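PDB 4D9K: diaminopropionate ammonia-lyase, which catalyses the pyridoxal phosphate-dependent alpha,beta-elimination of both L- and D-2,3-diaminopropionate to pyruvate and ammonia, working as a homodimer. Local coordinates for residues A[62-67]-A[371-376]; A[81-86]-A[202-207]; A[118-123]-A[141-146]; A[226-231]-A[256-261]. All coordinates share one frame; numbering follows the deposited sequence.

Contact 1 (A[62-67]-A[371-376]); sequences ILVKDE and VLVIST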
loop_
_atom_site.group_PDB
_atom_site.type_symbol
_atom_site.label_atom_id
_atom_site.label_comp_id
_atom_site.label_asym_id
_atom_site.label_seq_id
_atom_site.Cartn_x
_atom_site.Cartn_y
_atom_site.Cartn_z
ATOM N N ILE A 62 -1.896 12.268 -13.889
ATOM C CA ILE A 62 -2.344 10.883 -13.954
ATOM C C ILE A 62 -3.707 10.789 -13.270
ATOM O O ILE A 62 -3.842 11.091 -12.085
ATOM C CB ILE A 62 -1.325 9.905 -13.329
ATOM C CG1 ILE A 62 0.042 10.066 -14.014
ATOM C CG2 ILE A 62 -1.837 8.469 -13.428
ATOM C CD1 ILE A 62 1.175 9.269 -13.399
ATOM N N LEU A 63 -4.711 10.397 -14.050
ATOM C CA LEU A 63 -6.090 10.274 -13.586
ATOM C C LEU A 63 -6.516 8.808 -13.649
ATOM O O LEU A 63 -6.449 8.181 -14.708
ATOM C CB LEU A 63 -7.019 11.142 -14.438
ATOM C CG LEU A 63 -6.682 12.645 -14.472
ATOM C CD1 LEU A 63 -7.498 13.375 -15.528
ATOM C CD2 LEU A 63 -6.869 13.283 -13.101
ATOM N N VAL A 64 -6.945 8.270 -12.512
ATOM C CA VAL A 64 -7.319 6.857 -12.416
ATOM C C VAL A 64 -8.801 6.746 -12.089
ATOM O O VAL A 64 -9.248 7.155 -11.014
ATOM C CB VAL A 64 -6.478 6.100 -11.366
ATOM C CG1 VAL A 64 -6.888 4.630 -11.287
ATOM C CG2 VAL A 64 -4.992 6.223 -11.672
ATOM N N LYS A 65 -9.552 6.210 -13.044
ATOM C CA LYS A 65 -10.964 5.940 -12.866
ATOM C C LYS A 65 -11.095 4.689 -12.000
ATOM O O LYS A 65 -10.730 3.590 -12.425
ATOM C CB LYS A 65 -11.629 5.758 -14.236
ATOM C CG LYS A 65 -13.149 5.644 -14.222
ATOM C CD LYS A 65 -13.833 6.924 -13.765
ATOM C CE LYS A 65 -15.330 6.850 -14.010
ATOM N NZ LYS A 65 -16.068 7.865 -13.208
ATOM N N ASP A 66 -11.603 4.867 -10.782
ATOM C CA ASP A 66 -11.646 3.791 -9.801
ATOM C C ASP A 66 -12.943 2.992 -9.853
ATOM O O ASP A 66 -13.897 3.284 -9.133
ATOM C CB ASP A 66 -11.397 4.327 -8.387
ATOM C CG ASP A 66 -11.147 3.220 -7.377
ATOM O OD1 ASP A 66 -11.270 2.034 -7.735
ATOM O OD2 ASP A 66 -10.815 3.530 -6.219
ATOM N N GLU A 67 -12.957 1.962 -10.688
ATOM C CA GLU A 67 -14.155 1.156 -10.884
ATOM C C GLU A 67 -14.399 0.135 -9.772
ATOM O O GLU A 67 -15.356 -0.640 -9.834
ATOM C CB GLU A 67 -14.140 0.490 -12.262
ATOM C CG GLU A 67 -14.458 1.443 -13.403
ATOM C CD GLU A 67 -15.840 2.064 -13.285
ATOM O OE1 GLU A 67 -16.807 1.317 -13.031
ATOM O OE2 GLU A 67 -15.963 3.298 -13.447
ATOM N N VAL A 371 -2.752 11.820 -18.566
ATOM C CA VAL A 371 -2.967 10.394 -18.845
ATOM C C VAL A 371 -4.140 9.816 -18.060
ATOM O O VAL A 371 -4.126 9.782 -16.829
ATOM C CB VAL A 371 -1.696 9.560 -18.565
ATOM C CG1 VAL A 371 -1.926 8.093 -18.920
ATOM C CG2 VAL A 371 -0.505 10.114 -19.337
ATOM N N LEU A 372 -5.159 9.374 -18.789
ATOM C CA LEU A 372 -6.279 8.678 -18.185
ATOM C C LEU A 372 -5.947 7.197 -18.073
ATOM O O LEU A 372 -5.543 6.575 -19.050
ATOM C CB LEU A 372 -7.553 8.873 -19.015
ATOM C CG LEU A 372 -8.820 8.089 -18.630
ATOM C CD1 LEU A 372 -9.287 8.369 -17.209
ATOM C CD2 LEU A 372 -9.930 8.399 -19.620
ATOM N N VAL A 373 -6.107 6.657 -16.868
ATOM C CA VAL A 373 -5.951 5.228 -16.592
ATOM C C VAL A 373 -7.274 4.732 -16.020
ATOM O O VAL A 373 -7.972 5.481 -15.331
ATOM C CB VAL A 373 -4.791 4.970 -15.594
ATOM C CG1 VAL A 373 -4.750 3.514 -15.147
ATOM C CG2 VAL A 373 -3.457 5.349 -16.224
ATOM N N ILE A 374 -7.625 3.484 -16.319
ATOM C CA ILE A 374 -8.855 2.883 -15.802
ATOM C C ILE A 374 -8.515 1.682 -14.921
ATOM O O ILE A 374 -7.969 0.685 -15.402
ATOM C CB ILE A 374 -9.798 2.399 -16.940
ATOM C CG1 ILE A 374 -9.948 3.440 -18.071
ATOM C CG2 ILE A 374 -11.130 1.913 -16.375
ATOM C CD1 ILE A 374 -10.571 4.780 -17.701
ATOM N N SER A 375 -8.830 1.788 -13.632
ATOM C CA SER A 375 -8.682 0.665 -12.719
ATOM C C SER A 375 -9.997 -0.107 -12.710
ATOM O O SER A 375 -10.932 0.224 -11.970
ATOM C CB SER A 375 -8.285 1.119 -11.313
ATOM O OG SER A 375 -8.102 -0.013 -10.472
ATOM N N THR A 376 -10.054 -1.120 -13.566
ATOM C CA THR A 376 -11.276 -1.859 -13.855
ATOM C C THR A 376 -11.798 -2.705 -12.696
ATOM O O THR A 376 -12.984 -3.033 -12.658
ATOM C CB THR A 376 -11.062 -2.806 -15.043
ATOM O OG1 THR A 376 -9.839 -3.527 -14.852
ATOM C CG2 THR A 376 -11.001 -2.028 -16.341
HETATM O O HOH W 1 -9.636 -0.047 -8.402
#
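Leu-63 and Lys-65 carry the backbone ladder that joins 62-67 to 371-376 as parallel strands, their short axes 25° apart. Five hydrogen bonds run along it: Leu-63 N gives to Val-371 O at 2.9 Å in an almost straight bond, Leu-63 O receives Val-373 N at 2.7 Å, and Lys-65 uses its N toward Val-373 O and its O toward Ser-375 N. Glu-67 N to Ser-375 O extends the pairing one step past the end of strand 61-66. A CA-H...O contact from Val-64 CA to Val-373 O, 3.3 Å, adds a second, weaker approach to a carbonyl already gripped by Lys-65.

Apolar contacts lie on both faces. Val-64 and Val-373 stand side by side, CG2 of the first 4.1 Å from CB of the second, while Val-64 CG1, anti to the backbone N (chi1 -180°), reaches Ser-375 CB at 3.8 Å. On the other face Ile-374 CD1 touches Lys-65 CB, beyond which the lysine bends at chi2 and leads away to a hydrogen bond with Thr-45 O and a salt bridge with Glu-212.

A water joins two side chains, 2.7 Å from Asp-66 OD1 and 2.6 Å from Ser-375 OG; Asp-66 OD1 also bonds Ser-68 OG, and Ser-375 OG bonds Ser-336 OG.

Helix 197-220 covers the face of Leu-63 and Ile-374, helix 342-352 that of Ile-62 and Val-373, and strand 226-230 pairs with the far edge of 370-375.

Contact 2 (A[81-86]-A[202-207]); sequences GAYAIA and IMQGYA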
loop_
_atom_site.group_PDB
_atom_site.type_symbol
_atom_site.label_atom_id
_atom_site.label_comp_id
_atom_site.label_asym_id
_atom_site.label_seq_id
_atom_site.Cartn_x
_atom_site.Cartn_y
_atom_site.Cartn_z
ATOM N N GLY A 81 -23.223 -5.759 -18.313
ATOM C CA GLY A 81 -24.105 -6.880 -17.982
ATOM C C GLY A 81 -25.520 -6.470 -17.622
ATOM O O GLY A 81 -26.470 -6.981 -18.199
ATOM N N ALA A 82 -25.659 -5.538 -16.681
ATOM C CA ALA A 82 -26.979 -5.077 -16.244
ATOM C C ALA A 82 -27.736 -4.320 -17.330
ATOM O O ALA A 82 -28.955 -4.427 -17.422
ATOM C CB ALA A 82 -26.877 -4.241 -14.975
ATOM N N TYR A 83 -27.011 -3.567 -18.154
ATOM C CA TYR A 83 -27.626 -2.814 -19.247
ATOM C C TYR A 83 -28.202 -3.738 -20.322
ATOM O O TYR A 83 -29.315 -3.515 -20.806
ATOM C CB TYR A 83 -26.631 -1.821 -19.861
ATOM C CG TYR A 83 -27.208 -0.968 -20.973
ATOM C CD1 TYR A 83 -28.313 -0.143 -20.747
ATOM C CD2 TYR A 83 -26.647 -0.977 -22.248
ATOM C CE1 TYR A 83 -28.845 0.638 -21.761
ATOM C CE2 TYR A 83 -27.170 -0.198 -23.267
ATOM C CZ TYR A 83 -28.270 0.605 -23.019
ATOM O OH TYR A 83 -28.793 1.381 -24.025
ATOM N N ALA A 84 -27.442 -4.772 -20.681
ATOM C CA ALA A 84 -27.852 -5.735 -21.703
ATOM C C ALA A 84 -29.025 -6.591 -21.230
ATOM O O ALA A 84 -29.940 -6.891 -22.000
ATOM C CB ALA A 84 -26.676 -6.616 -22.098
ATOM N N ILE A 85 -28.979 -6.977 -19.958
ATOM C CA ILE A 85 -30.047 -7.732 -19.311
ATOM C C ILE A 85 -31.328 -6.893 -19.219
ATOM O O ILE A 85 -32.433 -7.422 -19.375
ATOM C CB ILE A 85 -29.591 -8.255 -17.926
ATOM C CG1 ILE A 85 -28.607 -9.418 -18.109
ATOM C CG2 ILE A 85 -30.778 -8.696 -17.080
ATOM C CD1 ILE A 85 -27.785 -9.764 -16.884
ATOM N N ALA A 86 -31.171 -5.590 -18.990
ATOM C CA ALA A 86 -32.302 -4.659 -18.995
ATOM C C ALA A 86 -32.938 -4.527 -20.378
ATOM O O ALA A 86 -34.164 -4.519 -20.504
ATOM C CB ALA A 86 -31.868 -3.296 -18.484
ATOM N N ILE A 202 -23.518 -4.552 -24.050
ATOM C CA ILE A 202 -22.502 -4.603 -23.002
ATOM C C ILE A 202 -21.429 -3.524 -23.206
ATOM O O ILE A 202 -21.094 -2.784 -22.277
ATOM C CB ILE A 202 -21.884 -6.018 -22.894
ATOM C CG1 ILE A 202 -22.898 -6.988 -22.280
ATOM C CG2 ILE A 202 -20.600 -5.998 -22.079
ATOM C CD1 ILE A 202 -22.464 -8.436 -22.283
ATOM N N MET A 203 -20.925 -3.425 -24.435
ATOM C CA MET A 203 -19.897 -2.446 -24.789
ATOM C C MET A 203 -20.386 -1.009 -24.679
ATOM O O MET A 203 -19.639 -0.131 -24.258
ATOM C CB MET A 203 -19.371 -2.707 -26.197
ATOM C CG MET A 203 -18.496 -3.946 -26.312
ATOM S SD MET A 203 -17.907 -4.233 -27.991
ATOM C CE MET A 203 -17.278 -2.602 -28.424
ATOM N N GLN A 204 -21.638 -0.782 -25.072
ATOM C CA GLN A 204 -22.288 0.514 -24.906
ATOM C C GLN A 204 -22.449 0.821 -23.422
ATOM O O GLN A 204 -22.199 1.943 -22.985
ATOM C CB GLN A 204 -23.652 0.534 -25.606
ATOM C CG GLN A 204 -23.568 0.461 -27.124
ATOM C CD GLN A 204 -24.928 0.418 -27.806
ATOM O OE1 GLN A 204 -25.915 -0.051 -27.239
ATOM N NE2 GLN A 204 -24.979 0.905 -29.041
ATOM N N GLY A 205 -22.856 -0.190 -22.656
ATOM C CA GLY A 205 -22.938 -0.088 -21.204
ATOM C C GLY A 205 -21.638 0.393 -20.580
ATOM O O GLY A 205 -21.637 1.357 -19.804
ATOM N N TYR A 206 -20.533 -0.263 -20.937
ATOM C CA TYR A 206 -19.211 0.073 -20.394
ATOM C C TYR A 206 -18.835 1.539 -20.620
ATOM O O TYR A 206 -18.202 2.159 -19.765
ATOM C CB TYR A 206 -18.114 -0.819 -20.986
ATOM C CG TYR A 206 -18.154 -2.297 -20.619
ATOM C CD1 TYR A 206 -18.916 -2.773 -19.548
ATOM C CD2 TYR A 206 -17.387 -3.215 -21.333
ATOM C CE1 TYR A 206 -18.928 -4.129 -19.223
ATOM C CE2 TYR A 206 -17.381 -4.564 -21.008
ATOM C CZ TYR A 206 -18.156 -5.016 -19.956
ATOM O OH TYR A 206 -18.148 -6.356 -19.647
ATOM N N ALA A 207 -19.232 2.084 -21.766
ATOM C CA ALA A 207 -18.913 3.469 -22.116
ATOM C C ALA A 207 -19.453 4.480 -21.101
ATOM O O ALA A 207 -19.008 5.631 -21.078
ATOM C CB ALA A 207 -19.383 3.791 -23.531
#
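Ala-84 CB meets Ile-202 CG1 at 3.8 Å, and with the backbone of Gly-205 facing Tyr-83 this forms the close part of the contact between helices 78-93 and 197-220. The short axes approach to 7.8 Å at an angle of 129° between their directions, a spacing that small residues make possible. Gly-205 is the clearest case: a beta-carbon there would sit about 3.4 Å from Tyr-83 CB and would also press on Ile-202 O. With only hydrogen in that place, Tyr-83 CD2 comes to 3.9 Å from Gly-205 N. The ring reaches this spot because CG lies anti to the backbone N (chi1 -178°), which swings it out across the neighbouring helix. The first bond of the Ile-202 side chain points away from the other helix, yet CG1 still passes close enough to touch Ala-84 and to lie 4.2 Å from Gly-81 N.

The contact is looser toward the end of the tyrosine. Gln-204 OE1 stands at the edge of the Tyr-83 ring, near its plane and 4.2 Å from CE2, with ring and amide planes 50° apart. This side is also buried: helix 26-36 closes over it, with Ala-32 against Tyr-83 and Gln-28 against Gln-204, while Gln-204 NE2 bonds to Leu-23 O.

The two segments bury 248 Å² and share no hydrogen bond, so van der Waals fit holds them here. The chemistry is therefore that of shape: a glycine and an alanine set the spacing, and NE2 of Gln-204 finds its partner outside the pair.

Contact 3 (A[118-123]-A[141-146]); sequences TTDGNH and YMPKGS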
loop_
_atom_site.group_PDB
_atom_site.type_symbol
_atom_site.label_atom_id
_atom_site.label_comp_id
_atom_site.label_asym_id
_atom_site.label_seq_id
_atom_site.Cartn_x
_atom_site.Cartn_y
_atom_site.Cartn_z
ATOM N N THR A 118 -20.488 -17.897 -18.908
ATOM C CA THR A 118 -19.188 -18.305 -18.406
ATOM C C THR A 118 -18.408 -17.055 -18.002
ATOM O O THR A 118 -18.505 -16.018 -18.660
ATOM C CB THR A 118 -18.403 -19.107 -19.463
ATOM O OG1 THR A 118 -19.195 -20.213 -19.904
ATOM C CG2 THR A 118 -17.095 -19.636 -18.896
ATOM N N THR A 119 -17.649 -17.154 -16.913
ATOM C CA THR A 119 -16.840 -16.033 -16.443
ATOM C C THR A 119 -15.544 -16.461 -15.760
ATOM O O THR A 119 -15.446 -17.568 -15.218
ATOM C CB THR A 119 -17.639 -15.114 -15.490
ATOM O OG1 THR A 119 -16.974 -13.848 -15.371
ATOM C CG2 THR A 119 -17.786 -15.741 -14.104
ATOM N N ASP A 120 -14.554 -15.570 -15.810
ATOM C CA ASP A 120 -13.343 -15.688 -15.007
ATOM C C ASP A 120 -13.559 -15.061 -13.637
ATOM O O ASP A 120 -12.790 -15.312 -12.705
ATOM C CB ASP A 120 -12.165 -15.004 -15.700
ATOM C CG ASP A 120 -11.620 -15.810 -16.859
ATOM O OD1 ASP A 120 -11.423 -17.037 -16.701
ATOM O OD2 ASP A 120 -11.379 -15.209 -17.928
ATOM N N GLY A 121 -14.599 -14.236 -13.522
ATOM C CA GLY A 121 -14.955 -13.622 -12.253
ATOM C C GLY A 121 -15.938 -12.475 -12.366
ATOM O O GLY A 121 -17.126 -12.632 -12.064
ATOM N N ASN A 122 -15.437 -11.324 -12.809
ATOM C CA ASN A 122 -16.188 -10.064 -12.750
ATOM C C ASN A 122 -17.469 -10.020 -13.577
ATOM O O ASN A 122 -18.511 -9.595 -13.077
ATOM C CB ASN A 122 -15.285 -8.877 -13.104
ATOM C CG ASN A 122 -14.197 -8.645 -12.074
ATOM O OD1 ASN A 122 -14.408 -8.846 -10.881
ATOM N ND2 ASN A 122 -13.030 -8.203 -12.532
ATOM N N HIS A 123 -17.386 -10.462 -14.833
ATOM C CA HIS A 123 -18.530 -10.429 -15.748
ATOM C C HIS A 123 -19.730 -11.171 -15.218
ATOM O O HIS A 123 -20.838 -10.631 -15.202
ATOM C CB HIS A 123 -18.136 -10.953 -17.129
ATOM C CG HIS A 123 -19.317 -11.253 -18.024
ATOM N ND1 HIS A 123 -20.079 -10.282 -18.574
ATOM C CD2 HIS A 123 -19.862 -12.466 -18.444
ATOM C CE1 HIS A 123 -21.056 -10.844 -19.308
ATOM N NE2 HIS A 123 -20.924 -12.182 -19.226
ATOM N N TYR A 141 -21.117 -20.257 -15.064
ATOM C CA TYR A 141 -20.148 -21.333 -15.197
ATOM C C TYR A 141 -18.740 -20.758 -15.086
ATOM O O TYR A 141 -18.468 -19.674 -15.607
ATOM C CB TYR A 141 -20.321 -22.042 -16.544
ATOM C CG TYR A 141 -21.596 -22.844 -16.688
ATOM C CD1 TYR A 141 -21.560 -24.236 -16.753
ATOM C CD2 TYR A 141 -22.839 -22.215 -16.777
ATOM C CE1 TYR A 141 -22.724 -24.979 -16.893
ATOM C CE2 TYR A 141 -24.008 -22.948 -16.912
ATOM C CZ TYR A 141 -23.945 -24.328 -16.971
ATOM O OH TYR A 141 -25.105 -25.057 -17.112
ATOM N N MET A 142 -17.855 -21.474 -14.399
ATOM C CA MET A 142 -16.461 -21.046 -14.252
ATOM C C MET A 142 -15.491 -22.197 -14.544
ATOM O O MET A 142 -15.744 -23.333 -14.140
ATOM C CB MET A 142 -16.212 -20.453 -12.859
ATOM C CG MET A 142 -16.972 -19.159 -12.583
ATOM S SD MET A 142 -16.557 -18.363 -11.016
ATOM C CE MET A 142 -15.043 -17.509 -11.448
ATOM N N PRO A 143 -14.383 -21.910 -15.260
ATOM C CA PRO A 143 -13.370 -22.923 -15.586
ATOM C C PRO A 143 -12.585 -23.396 -14.358
ATOM O O PRO A 143 -12.696 -22.793 -13.287
ATOM C CB PRO A 143 -12.440 -22.185 -16.557
ATOM C CG PRO A 143 -12.596 -20.745 -16.206
ATOM C CD PRO A 143 -14.044 -20.595 -15.838
ATOM N N LYS A 144 -11.802 -24.463 -14.516
ATOM C CA LYS A 144 -10.996 -24.997 -13.415
ATOM C C LYS A 144 -9.873 -24.043 -13.015
ATOM O O LYS A 144 -9.324 -23.322 -13.853
ATOM C CB LYS A 144 -10.446 -26.396 -13.741
ATOM C CG LYS A 144 -9.403 -26.456 -14.852
ATOM C CD LYS A 144 -8.998 -27.890 -15.170
ATOM C CE LYS A 144 -8.123 -28.500 -14.084
ATOM N NZ LYS A 144 -7.789 -29.921 -14.384
ATOM N N GLY A 145 -9.553 -24.040 -11.726
ATOM C CA GLY A 145 -8.532 -23.153 -11.183
ATOM C C GLY A 145 -9.071 -21.785 -10.813
ATOM O O GLY A 145 -8.309 -20.912 -10.395
ATOM N N SER A 146 -10.382 -21.597 -10.977
ATOM C CA SER A 146 -11.052 -20.348 -10.603
ATOM C C SER A 146 -11.025 -20.164 -9.092
ATOM O O SER A 146 -11.290 -21.108 -8.341
ATOM C CB SER A 146 -12.503 -20.332 -11.096
ATOM O OG SER A 146 -12.572 -20.286 -12.508
#
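Met-142 lies alongside Thr-119, and its side chain can be traced atom by atom across the turn that follows strand 114-118. CB stands 3.8 Å from Thr-119 O; CG moves in to 3.4 Å from the same oxygen and also meets Thr-119 CG2 at 3.8 Å. Rotation about CG-SD (chi3 81°) turns CE back over the backbone, 3.4 Å from Asp-120 O and close to Gly-121 N. Helix 148-155 packs on this methionine through Val-151 and Ile-154.

Strand 114-118, helix 122-133 and strand 137-142 make a beta-alpha-beta unit, with Thr-118 and Tyr-141 as a parallel bridge. Thr-119 N donates to Tyr-141 O at 3.0 Å, nearly in line with the carbonyl, and Thr-118 CA approaches that oxygen too. Beyond the bridge the chains part, the first into the loop holding Asp-120, the inferred proton acceptor for the L-isomer, the second into the type II turn from Pro-143 to Ser-146.

Thr-119 OG1, placed opposite its own backbone N (chi1 -163°), receives Gly-121 N at 3.0 Å in an ST turn leading to the N-cap position of helix 122-133, and also bonds Gly-124 N. A valine here would probably leave both amides without this acceptor and the turn before the helix free to shift. Pro-143 packs its CD 3.4 Å from Thr-119 O, and its CG lies 3.9 Å from Asp-120 OD1, the two side chains crossing at about a right angle.

Contact 4 (A[226-231]-A[256-261]); sequences HVLLQA and IIVEPD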
loop_
_atom_site.group_PDB
_atom_site.type_symbol
_atom_site.label_atom_id
_atom_site.label_comp_id
_atom_site.label_asym_id
_atom_site.label_seq_id
_atom_site.Cartn_x
_atom_site.Cartn_y
_atom_site.Cartn_z
ATOM N N HIS A 226 -3.632 11.202 -23.349
ATOM C CA HIS A 226 -3.404 9.760 -23.397
ATOM C C HIS A 226 -4.472 9.001 -22.673
ATOM O O HIS A 226 -5.173 9.548 -21.825
ATOM C CB HIS A 226 -2.054 9.405 -22.773
ATOM C CG HIS A 226 -0.863 9.932 -23.534
ATOM N ND1 HIS A 226 -0.543 11.241 -23.563
ATOM C CD2 HIS A 226 0.108 9.272 -24.278
ATOM C CE1 HIS A 226 0.564 11.411 -24.304
ATOM N NE2 HIS A 226 0.963 10.203 -24.739
ATOM N N VAL A 227 -4.590 7.721 -23.008
ATOM C CA VAL A 227 -5.408 6.786 -22.251
ATOM C C VAL A 227 -4.808 5.383 -22.388
ATOM O O VAL A 227 -4.428 4.966 -23.491
ATOM C CB VAL A 227 -6.906 6.836 -22.664
ATOM C CG1 VAL A 227 -7.110 6.383 -24.106
ATOM C CG2 VAL A 227 -7.766 6.008 -21.711
ATOM N N LEU A 228 -4.672 4.685 -21.265
ATOM C CA LEU A 228 -4.260 3.283 -21.294
ATOM C C LEU A 228 -5.464 2.419 -20.998
ATOM O O LEU A 228 -6.154 2.620 -20.004
ATOM C CB LEU A 228 -3.121 2.990 -20.307
ATOM C CG LEU A 228 -1.741 3.481 -20.749
ATOM C CD1 LEU A 228 -1.491 4.903 -20.258
ATOM C CD2 LEU A 228 -0.640 2.546 -20.265
ATOM N N LEU A 229 -5.727 1.472 -21.884
ATOM C CA LEU A 229 -6.850 0.575 -21.706
ATOM C C LEU A 229 -6.347 -0.852 -21.741
ATOM O O LEU A 229 -5.705 -1.267 -22.718
ATOM C CB LEU A 229 -7.905 0.810 -22.793
ATOM C CG LEU A 229 -8.445 2.240 -22.931
ATOM C CD1 LEU A 229 -9.228 2.392 -24.225
ATOM C CD2 LEU A 229 -9.293 2.643 -21.727
ATOM N N GLN A 230 -6.613 -1.586 -20.663
ATOM C CA GLN A 230 -6.278 -3.009 -20.593
ATOM C C GLN A 230 -7.146 -3.784 -21.569
ATOM O O GLN A 230 -8.345 -3.516 -21.689
ATOM C CB GLN A 230 -6.391 -3.578 -19.168
ATOM C CG GLN A 230 -7.626 -3.181 -18.372
ATOM C CD GLN A 230 -7.418 -1.910 -17.573
ATOM O OE1 GLN A 230 -7.393 -0.813 -18.130
ATOM N NE2 GLN A 230 -7.279 -2.051 -16.258
ATOM N N ALA A 231 -6.525 -4.732 -22.268
ATOM C CA ALA A 231 -7.146 -5.383 -23.421
ATOM C C ALA A 231 -8.225 -6.409 -23.078
ATOM O O ALA A 231 -9.293 -6.402 -23.690
ATOM C CB ALA A 231 -6.083 -6.001 -24.316
ATOM N N ILE A 256 -3.265 3.802 -25.805
ATOM C CA ILE A 256 -2.373 2.662 -25.667
ATOM C C ILE A 256 -3.163 1.479 -25.135
ATOM O O ILE A 256 -3.766 1.561 -24.063
ATOM C CB ILE A 256 -1.211 2.970 -24.703
ATOM C CG1 ILE A 256 -0.459 4.231 -25.142
ATOM C CG2 ILE A 256 -0.262 1.787 -24.616
ATOM C CD1 ILE A 256 0.407 4.827 -24.054
ATOM N N ILE A 257 -3.160 0.382 -25.887
ATOM C CA ILE A 257 -3.889 -0.815 -25.491
ATOM C C ILE A 257 -2.908 -1.799 -24.891
ATOM O O ILE A 257 -1.958 -2.234 -25.550
ATOM C CB ILE A 257 -4.668 -1.453 -26.665
ATOM C CG1 ILE A 257 -5.602 -0.427 -27.324
ATOM C CG2 ILE A 257 -5.422 -2.706 -26.214
ATOM C CD1 ILE A 257 -6.556 0.279 -26.381
ATOM N N VAL A 258 -3.149 -2.135 -23.628
ATOM C CA VAL A 258 -2.201 -2.894 -22.836
ATOM C C VAL A 258 -2.676 -4.331 -22.729
ATOM O O VAL A 258 -3.779 -4.602 -22.250
ATOM C CB VAL A 258 -2.014 -2.274 -21.435
ATOM C CG1 VAL A 258 -0.938 -3.018 -20.665
ATOM C CG2 VAL A 258 -1.661 -0.794 -21.546
ATOM N N GLU A 259 -1.833 -5.244 -23.193
ATOM C CA GLU A 259 -2.140 -6.664 -23.177
ATOM C C GLU A 259 -1.101 -7.405 -22.341
ATOM O O GLU A 259 0.058 -7.511 -22.745
ATOM C CB GLU A 259 -2.165 -7.200 -24.605
ATOM C CG GLU A 259 -3.187 -8.299 -24.836
ATOM C CD GLU A 259 -3.773 -8.261 -26.238
ATOM O OE1 GLU A 259 -3.240 -7.513 -27.100
ATOM O OE2 GLU A 259 -4.774 -8.981 -26.472
ATOM N N PRO A 260 -1.509 -7.890 -21.152
ATOM C CA PRO A 260 -0.631 -8.687 -20.292
ATOM C C PRO A 260 -0.303 -10.049 -20.918
ATOM O O PRO A 260 -1.157 -10.643 -21.574
ATOM C CB PRO A 260 -1.447 -8.851 -19.006
ATOM C CG PRO A 260 -2.866 -8.633 -19.414
ATOM C CD PRO A 260 -2.804 -7.607 -20.506
ATOM N N ASP A 261 0.928 -10.517 -20.703
ATOM C CA ASP A 261 1.470 -11.734 -21.337
ATOM C C ASP A 261 0.547 -12.949 -21.347
ATOM O O ASP A 261 0.408 -13.611 -22.380
ATOM C CB ASP A 261 2.822 -12.115 -20.718
ATOM C CG ASP A 261 4.007 -11.649 -21.553
ATOM O OD1 ASP A 261 3.794 -10.978 -22.586
ATOM O OD2 ASP A 261 5.159 -11.968 -21.180
#
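Leu-228 and Ile-256 lie side by side, pointing the same way from the sheet, with Leu-228 CG 4.0 Å from Ile-256 CB. The leucine's CD2 goes on to Val-258 CG2 at 3.7 Å, so one residue bridges two of the facing strand. On the opposite face Ile-257 works through both branches: CD1 lies 3.9 Å from Leu-229 CB, and CG2, anti to the backbone N, is as far from Ala-231 CB. An alanine in place of Ile-257 would probably open a gap beside Leu-229 and leave the Ala-231 methyl short of a neighbour. That methyl also meets Glu-259 CG at 3.7 Å.

The backbone sets these pairs in place. Four hydrogen bonds make a parallel ladder with the short axes 32° apart: Ile-256 N to Val-227 O is almost straight at 177°, Leu-229 uses both its N and its O, and Ala-231 N closes the run on Val-258 O at 2.7 Å, more bent at 142°.

Farther out, Gln-230 NE2 is held by Ser-339 O and Ile-374 O, and the His-226 ring stacks on that of His-254.

Helix 235-248 connects the two strands in a beta-alpha-beta unit. In the sheet, strand 370-375 flanks 226-230 and strand 308-312 flanks 254-260, while helix 342-352 packs on the face of Leu-228 and Val-258.

Overall arrangement
Contacts 1 and 4 belong to one sheet: their centres are about 12 Å apart, and strands 370-375 and 226-230 adjoin, with Leu-372 O 3.0 Å from Leu-228 N. Contact 3 lies in the separate four-stranded sheet, its centre about 25 Å from that of contact 1. Contact 2 joins helices from two parts of the chain and touches contact 3 where Ile-202 CD1 meets His-123 CE1 at 4.1 Å. Lys-77, to which pyridoxal phosphate attaches in the enzyme, lies near the ends of strands 114-118 and 370-375: side chains of Thr-119 and Thr-376 come within about 6 and 7 Å of its own. A phosphate ion, probably from the crystallisation liquor though possibly marking a pocket, lies about 6 Å from the side chains of Thr-376 and Gln-230.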